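Local coordinates for mitogen-activated protein kinase, putative (Map kinase-like protein) (Leishmania major, PDB 3PG1) that probably acts as a MAP-kinase-type protein serine/threonine kinase, binding ATP and transferring its gamma-phosphate to serine or threonine residues of target proteins, at residues M116-A121 / P162-A168; I47-I51 / T113-R117. The contacts are given in a common frame with arbitrary orientation. Residue numbers count along the deposited sequence, not the author numbering.

Contact 1. Residues M116-A121 / P162-A168; sequences MRTDLA and PGNILLA
Residues 116-121 run antiparallel to 162-168 as a short strand passing into a helix. Thr-118 and Leu-167 form the hydrogen-bonded pair (CA-CA 5.3 Å): Thr-118 N donates to Leu-167 O at 3.2 Å, and Leu-167 N to Thr-118 O at 3.0 Å. Asp-119 and Leu-166, at 4.2 Å between CA atoms, are the non-hydrogen-bonded pair. Arg-117 (phi/psi -58/-50) faces Leu-167 together with Thr-118, a classic beta bulge; Arg-117 NH2 hydrogen-bonds to Asn-171 OD1. Beyond the ladder, Leu-120 N donates to Ile-165 O (2.8 Å), while Pro-162 O accepts from Ile-165 N (3.2 Å) and, weakly, from Ala-121 N (3.2 Å). This joins the kinase hinge to the end of the catalytic loop, whose HRD...N motif includes Asn-164, tied by its ND2 to Asp-159 O. Asp-119 is the N-cap of helix 120-125: in the p rotamer, its OD2 accepts from Gln-122 N, and a water donates to its OD1 (2.9 Å) and to Gly-163 O (2.8 Å). Apolar Leu-120 suits a buried site, with CB 4.1 Å from Pro-162 CB, Ile-165 CB and Leu-167 CD2, and helices 133-152 and 214-229 covering it. Met-116 lays CG 3.7 Å from Leu-166 CD1 and SD 3.9 Å from Ala-168 CB.

Contact 2. Residues I47-I51 / T113-R117; sequences IPVAI and TELMR
Three backbone hydrogen bonds join 47-51 to 113-117, all nearly straight. Ala-50 and Thr-113 form the antiparallel hydrogen-bonded pair (CA-CA 5.3 Å): Ala-50 N donates to Thr-113 O at 2.8 Å, and Thr-113 N to Ala-50 O at 3.1 Å. The third runs from Leu-115 N to Pro-48 O (2.9 Å), so Pro-48, which lacks an amide hydrogen, needs only its carbonyl to join the ladder. Between these lies the non-hydrogen-bonded pair Val-49 and Glu-114 (CA-CA 4.4 Å), whose side chains diverge; Val-49 CA approaches Thr-113 O at 3.4 Å in a CA-H...O contact. Thr-113 takes the p rotamer, and a water bridges its OG1 (2.8 Å) to Ala-50 O (3.2 Å).

Ala-50 and Thr-113 point to the same face of the sheet, and the small methyl of Ala-50 fits beside its neighbours: CB lies 3.8 Å from Thr-113 OG1 and 3.8 Å from Leu-115 CD1. Leu-115, turned toward 47-51, also sets its CB 4.2 Å from Pro-48 CB. Branched, apolar Val-49 is buried against Tyr-24 and Val-112, and its backbone bonds to Gly-41 on the next strand.

Ala-50 belongs to the VAIK motif and Thr-113 holds the gatekeeper position, so this is the N-lobe sheet of a protein kinase as it enters the hinge, where ATP-binding pockets of the family place the adenine.

How the contacts relate
Among these segments, that on strand 48-54 comes first. In contact 2 the end of strand 108-114 returns alongside it, closing a loop of 61 residues that includes helix 70-85 and strand 96-100 of the N-lobe. The chain then continues through Met-116 and Arg-117, which lie in segments of both contacts but touch the partner only in contact 1, into strand 118-119 and helix 120-125. Contact 1 closes the next loop, of 40 residues, mostly helix 133-152 and the catalytic loop, when the chain returns as strand 165-167. The two loops follow each other, neither nested nor crossed: the hinge is tied to the N-lobe sheet at one end and to the small C-lobe sheet at the other.

Contact 1. Residues M116-A121 / P162-A168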
ATOM      1  N   MET A 116       2.902 -13.455  -5.012  1.00 51.32           N
ATOM      2  CA  MET A 116       4.008 -13.487  -4.068  1.00 50.77           C
ATOM      3  C   MET A 116       3.893 -14.630  -3.056  1.00 55.39           C
ATOM      4  O   MET A 116       2.781 -15.098  -2.780  1.00 58.36           O
ATOM      5  CB  MET A 116       4.177 -12.122  -3.389  1.00 50.84           C
ATOM      6  CG  MET A 116       4.462 -11.017  -4.378  1.00 52.35           C
ATOM      7  SD  MET A 116       6.004 -11.317  -5.263  1.00 56.19           S
ATOM      8  CE  MET A 116       5.861 -10.154  -6.513  1.00 50.90           C
ATOM      9  N   ARG A 117       5.037 -15.098  -2.532  1.00 61.89           N
ATOM     10  CA  ARG A 117       5.077 -16.203  -1.567  1.00 61.15           C
ATOM     11  C   ARG A 117       4.261 -15.896  -0.309  1.00 57.98           C
ATOM     12  O   ARG A 117       3.421 -16.691   0.082  1.00 55.93           O
ATOM     13  CB  ARG A 117       6.538 -16.534  -1.196  1.00 62.72           C
ATOM     14  CG  ARG A 117       6.690 -17.782  -0.318  1.00 74.61           C
ATOM     15  CD  ARG A 117       8.132 -18.063   0.081  1.00 84.30           C
ATOM     16  NE  ARG A 117       8.788 -16.924   0.735  1.00 89.27           N
ATOM     17  CZ  ARG A 117       8.747 -16.668   2.039  1.00 95.80           C
ATOM     18  NH1 ARG A 117       8.060 -17.456   2.860  1.00 83.12           N
ATOM     19  NH2 ARG A 117       9.386 -15.616   2.533  1.00 74.93           N
ATOM     20  N   THR A 118       4.478 -14.713   0.296  1.00 50.82           N
ATOM     21  CA  THR A 118       3.814 -14.337   1.536  1.00 48.51           C
ATOM     22  C   THR A 118       3.813 -12.817   1.688  1.00 47.31           C
ATOM     23  O   THR A 118       4.164 -12.089   0.759  1.00 44.98           O
ATOM     24  CB  THR A 118       4.500 -15.085   2.731  1.00 53.48           C
ATOM     25  OG1 THR A 118       3.712 -14.940   3.900  1.00 55.89           O
ATOM     26  CG2 THR A 118       5.945 -14.621   3.008  1.00 44.68           C
ATOM     27  N   ASP A 119       3.380 -12.348   2.846  1.00 42.07           N
ATOM     28  CA  ASP A 119       3.414 -10.937   3.190  1.00 38.75           C
ATOM     29  C   ASP A 119       4.109 -10.800   4.541  1.00 41.08           C
ATOM     30  O   ASP A 119       4.356 -11.806   5.210  1.00 41.08           O
ATOM     31  CB  ASP A 119       2.017 -10.287   3.146  1.00 39.38           C
ATOM     32  CG  ASP A 119       0.980 -10.938   4.033  1.00 50.97           C
ATOM     33  OD1 ASP A 119      -0.013 -11.448   3.496  1.00 58.52           O
ATOM     34  OD2 ASP A 119       1.134 -10.884   5.260  1.00 52.32           O
ATOM     35  N   LEU A 120       4.463  -9.570   4.914  1.00 35.76           N
ATOM     36  CA  LEU A 120       5.174  -9.282   6.153  1.00 34.35           C
ATOM     37  C   LEU A 120       4.345  -9.523   7.408  1.00 39.45           C
ATOM     38  O   LEU A 120       4.910  -9.935   8.421  1.00 40.26           O
ATOM     39  CB  LEU A 120       5.719  -7.877   6.114  1.00 31.76           C
ATOM     40  CG  LEU A 120       6.763  -7.499   7.168  1.00 36.03           C
ATOM     41  CD1 LEU A 120       8.038  -8.328   7.027  1.00 37.28           C
ATOM     42  CD2 LEU A 120       7.075  -6.006   7.076  1.00 32.43           C
ATOM     43  N   ALA A 121       3.015  -9.332   7.335  1.00 36.82           N
ATOM     44  CA  ALA A 121       2.115  -9.598   8.482  1.00 37.11           C
ATOM     45  C   ALA A 121       2.205 -11.082   8.893  1.00 42.94           C
ATOM     46  O   ALA A 121       2.310 -11.383  10.078  1.00 43.40           O
ATOM     47  CB  ALA A 121       0.669  -9.231   8.130  1.00 38.18           C
ATOM     48  N   PRO A 162       1.871  -4.196   7.332  1.00 31.21           N
ATOM     49  CA  PRO A 162       2.552  -5.447   6.964  1.00 33.22           C
ATOM     50  C   PRO A 162       1.827  -6.343   5.940  1.00 39.15           C
ATOM     51  O   PRO A 162       2.500  -7.025   5.185  1.00 39.73           O
ATOM     52  CB  PRO A 162       2.744  -6.140   8.333  1.00 35.33           C
ATOM     53  CG  PRO A 162       2.805  -4.979   9.332  1.00 36.47           C
ATOM     54  CD  PRO A 162       1.747  -4.075   8.802  1.00 31.70           C
ATOM     55  N   GLY A 163       0.488  -6.304   5.913  1.00 36.70           N
ATOM     56  CA  GLY A 163      -0.359  -7.068   4.995  1.00 38.49           C
ATOM     57  C   GLY A 163      -0.189  -6.694   3.532  1.00 42.70           C
ATOM     58  O   GLY A 163      -0.487  -7.507   2.660  1.00 44.49           O
ATOM     59  N   ASN A 164       0.297  -5.465   3.240  1.00 36.63           N
ATOM     60  CA  ASN A 164       0.535  -5.034   1.853  1.00 35.60           C
ATOM     61  C   ASN A 164       2.014  -4.866   1.527  1.00 36.12           C
ATOM     62  O   ASN A 164       2.390  -4.271   0.507  1.00 33.61           O
ATOM     63  CB  ASN A 164      -0.350  -3.840   1.399  1.00 37.50           C
ATOM     64  CG  ASN A 164      -0.282  -2.622   2.249  1.00 40.90           C
ATOM     65  OD1 ASN A 164       0.779  -2.221   2.734  1.00 35.03           O
ATOM     66  ND2 ASN A 164      -1.429  -2.011   2.459  1.00 36.26           N
ATOM     67  N   ILE A 165       2.852  -5.441   2.385  1.00 31.60           N
ATOM     68  CA  ILE A 165       4.291  -5.493   2.146  1.00 30.49           C
ATOM     69  C   ILE A 165       4.510  -6.963   1.838  1.00 37.30           C
ATOM     70  O   ILE A 165       4.395  -7.794   2.739  1.00 36.85           O
ATOM     71  CB  ILE A 165       5.133  -4.978   3.341  1.00 31.91           C
ATOM     72  CG1 ILE A 165       4.873  -3.463   3.581  1.00 28.45           C
ATOM     73  CG2 ILE A 165       6.637  -5.247   3.058  1.00 31.40           C
ATOM     74  CD1 ILE A 165       5.314  -2.948   4.965  1.00 30.74           C
ATOM     75  N   LEU A 166       4.763  -7.273   0.554  1.00 35.59           N
ATOM     76  CA  LEU A 166       4.900  -8.645   0.021  1.00 38.09           C
ATOM     77  C   LEU A 166       6.337  -9.116  -0.081  1.00 43.17           C
ATOM     78  O   LEU A 166       7.240  -8.313  -0.334  1.00 41.06           O
ATOM     79  CB  LEU A 166       4.226  -8.762  -1.371  1.00 38.91           C
ATOM     80  CG  LEU A 166       2.803  -8.162  -1.516  1.00 42.37           C
ATOM     81  CD1 LEU A 166       2.187  -8.535  -2.886  1.00 44.28           C
ATOM     82  CD2 LEU A 166       1.872  -8.620  -0.367  1.00 39.82           C
ATOM     83  N   LEU A 167       6.535 -10.427   0.129  1.00 42.65           N
ATOM     84  CA  LEU A 167       7.824 -11.106   0.095  1.00 44.33           C
ATOM     85  C   LEU A 167       7.745 -12.143  -1.059  1.00 50.97           C
ATOM     86  O   LEU A 167       6.827 -12.966  -1.090  1.00 48.35           O
ATOM     87  CB  LEU A 167       8.032 -11.918   1.405  1.00 46.61           C
ATOM     88  CG  LEU A 167       8.403 -11.294   2.766  1.00 52.25           C
ATOM     89  CD1 LEU A 167       9.866 -11.264   2.992  1.00 54.41           C
ATOM     90  CD2 LEU A 167       7.602 -10.068   3.155  1.00 53.42           C
ATOM     91  N   ALA A 168       8.709 -12.115  -1.984  1.00 51.31           N
ATOM     92  CA  ALA A 168       8.768 -13.102  -3.072  1.00 54.13           C
ATOM     93  C   ALA A 168       9.435 -14.356  -2.500  1.00 61.89           C
ATOM     94  O   ALA A 168       9.937 -14.297  -1.376  1.00 58.75           O
ATOM     95  CB  ALA A 168       9.588 -12.547  -4.228  1.00 54.38           C
TER
HETATM   96  O   HOH W   1      -2.301  -9.644   3.084  1.00 55.31           O

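Contact 2. Residues I47-I51 / T113-R117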
ATOM      1  N   ILE A  47       6.117 -19.457 -13.676  1.00 83.48           N
ATOM      2  CA  ILE A  47       6.004 -18.411 -12.648  1.00 79.68           C
ATOM      3  C   ILE A  47       4.551 -18.195 -12.153  1.00 79.14           C
ATOM      4  O   ILE A  47       3.664 -17.901 -12.964  1.00 76.59           O
ATOM      5  CB  ILE A  47       6.695 -17.089 -13.070  1.00 80.73           C
ATOM      6  N   PRO A  48       4.303 -18.349 -10.824  1.00 74.84           N
ATOM      7  CA  PRO A  48       2.933 -18.172 -10.293  1.00 72.42           C
ATOM      8  C   PRO A  48       2.394 -16.754 -10.437  1.00 69.18           C
ATOM      9  O   PRO A  48       3.103 -15.768 -10.154  1.00 65.49           O
ATOM     10  CB  PRO A  48       3.063 -18.569  -8.815  1.00 75.70           C
ATOM     11  CG  PRO A  48       4.350 -19.366  -8.730  1.00 83.48           C
ATOM     12  CD  PRO A  48       5.244 -18.726  -9.748  1.00 78.27           C
ATOM     13  N   VAL A  49       1.136 -16.657 -10.899  1.00 62.22           N
ATOM     14  CA  VAL A  49       0.443 -15.384 -11.121  1.00 57.87           C
ATOM     15  C   VAL A  49      -0.920 -15.349 -10.451  1.00 60.05           C
ATOM     16  O   VAL A  49      -1.527 -16.391 -10.188  1.00 59.26           O
ATOM     17  CB  VAL A  49       0.342 -14.968 -12.625  1.00 61.17           C
ATOM     18  CG1 VAL A  49       1.712 -14.625 -13.218  1.00 60.78           C
ATOM     19  CG2 VAL A  49      -0.379 -16.023 -13.475  1.00 62.84           C
ATOM     20  N   ALA A  50      -1.380 -14.130 -10.152  1.00 54.98           N
ATOM     21  CA  ALA A  50      -2.695 -13.858  -9.608  1.00 54.66           C
ATOM     22  C   ALA A  50      -3.462 -13.250 -10.788  1.00 58.16           C
ATOM     23  O   ALA A  50      -3.009 -12.274 -11.400  1.00 55.24           O
ATOM     24  CB  ALA A  50      -2.594 -12.857  -8.454  1.00 53.86           C
ATOM     25  N   ILE A  51      -4.573 -13.878 -11.169  1.00 56.61           N
ATOM     26  CA  ILE A  51      -5.362 -13.383 -12.298  1.00 56.69           C
ATOM     27  C   ILE A  51      -6.708 -12.839 -11.827  1.00 61.44           C
ATOM     28  O   ILE A  51      -7.597 -13.605 -11.417  1.00 62.05           O
ATOM     29  CB  ILE A  51      -5.482 -14.394 -13.466  1.00 61.22           C
ATOM     30  CG1 ILE A  51      -4.074 -14.868 -13.949  1.00 61.99           C
ATOM     31  CG2 ILE A  51      -6.295 -13.780 -14.619  1.00 61.41           C
ATOM     32  CD1 ILE A  51      -4.040 -16.289 -14.561  1.00 72.44           C
ATOM     33  N   THR A 113      -0.819 -10.146 -12.068  1.00 52.51           N
ATOM     34  CA  THR A 113       0.299  -9.721 -11.214  1.00 52.34           C
ATOM     35  C   THR A 113       0.995 -10.985 -10.728  1.00 57.59           C
ATOM     36  O   THR A 113       0.377 -12.046 -10.731  1.00 59.79           O
ATOM     37  CB  THR A 113      -0.178  -8.794 -10.069  1.00 60.23           C
ATOM     38  OG1 THR A 113      -1.209  -9.430  -9.306  1.00 60.82           O
ATOM     39  CG2 THR A 113      -0.662  -7.426 -10.570  1.00 58.29           C
ATOM     40  N   GLU A 114       2.274 -10.894 -10.360  1.00 53.90           N
ATOM     41  CA  GLU A 114       3.029 -12.033  -9.856  1.00 55.10           C
ATOM     42  C   GLU A 114       2.429 -12.422  -8.506  1.00 59.97           C
ATOM     43  O   GLU A 114       2.198 -11.550  -7.676  1.00 60.40           O
ATOM     44  CB  GLU A 114       4.529 -11.674  -9.705  1.00 55.51           C
ATOM     45  CG  GLU A 114       5.421 -12.893  -9.478  1.00 63.71           C
ATOM     46  CD  GLU A 114       6.838 -12.639  -8.993  1.00 81.35           C
ATOM     47  OE1 GLU A 114       7.379 -13.511  -8.276  1.00 72.58           O
ATOM     48  OE2 GLU A 114       7.411 -11.574  -9.321  1.00 72.69           O
ATOM     49  N   LEU A 115       2.169 -13.709  -8.283  1.00 58.08           N
ATOM     50  CA  LEU A 115       1.639 -14.139  -6.992  1.00 58.36           C
ATOM     51  C   LEU A 115       2.842 -14.294  -6.055  1.00 59.05           C
ATOM     52  O   LEU A 115       3.738 -15.105  -6.321  1.00 58.82           O
ATOM     53  CB  LEU A 115       0.872 -15.461  -7.135  1.00 61.38           C
ATOM     54  CG  LEU A 115       0.070 -15.933  -5.918  1.00 68.09           C
ATOM     55  CD1 LEU A 115      -1.258 -15.180  -5.801  1.00 67.23           C
ATOM     56  CD2 LEU A 115      -0.218 -17.411  -6.028  1.00 72.87           C
ATOM     57  N   MET A 116       2.902 -13.455  -5.012  1.00 51.32           N
ATOM     58  CA  MET A 116       4.008 -13.487  -4.068  1.00 50.77           C
ATOM     59  C   MET A 116       3.893 -14.630  -3.056  1.00 55.39           C
ATOM     60  O   MET A 116       2.781 -15.098  -2.780  1.00 58.36           O
ATOM     61  CB  MET A 116       4.177 -12.122  -3.389  1.00 50.84           C
ATOM     62  CG  MET A 116       4.462 -11.017  -4.378  1.00 52.35           C
ATOM     63  SD  MET A 116       6.004 -11.317  -5.263  1.00 56.19           S
ATOM     64  CE  MET A 116       5.861 -10.154  -6.513  1.00 50.90           C
ATOM     65  N   ARG A 117       5.037 -15.098  -2.532  1.00 61.89           N
ATOM     66  CA  ARG A 117       5.077 -16.203  -1.567  1.00 61.15           C
ATOM     67  C   ARG A 117       4.261 -15.896  -0.309  1.00 57.98           C
ATOM     68  O   ARG A 117       3.421 -16.691   0.082  1.00 55.93           O
ATOM     69  CB  ARG A 117       6.538 -16.534  -1.196  1.00 62.72           C
ATOM     70  CG  ARG A 117       6.690 -17.782  -0.318  1.00 74.61           C
ATOM     71  CD  ARG A 117       8.132 -18.063   0.081  1.00 84.30           C
ATOM     72  NE  ARG A 117       8.788 -16.924   0.735  1.00 89.27           N
ATOM     73  CZ  ARG A 117       8.747 -16.668   2.039  1.00 95.80           C
ATOM     74  NH1 ARG A 117       8.060 -17.456   2.860  1.00 83.12           N
ATOM     75  NH2 ARG A 117       9.386 -15.616   2.533  1.00 74.93           N
TER
HETATM   76  O   HOH W   2      -3.828  -9.404 -10.227  1.00 66.94           O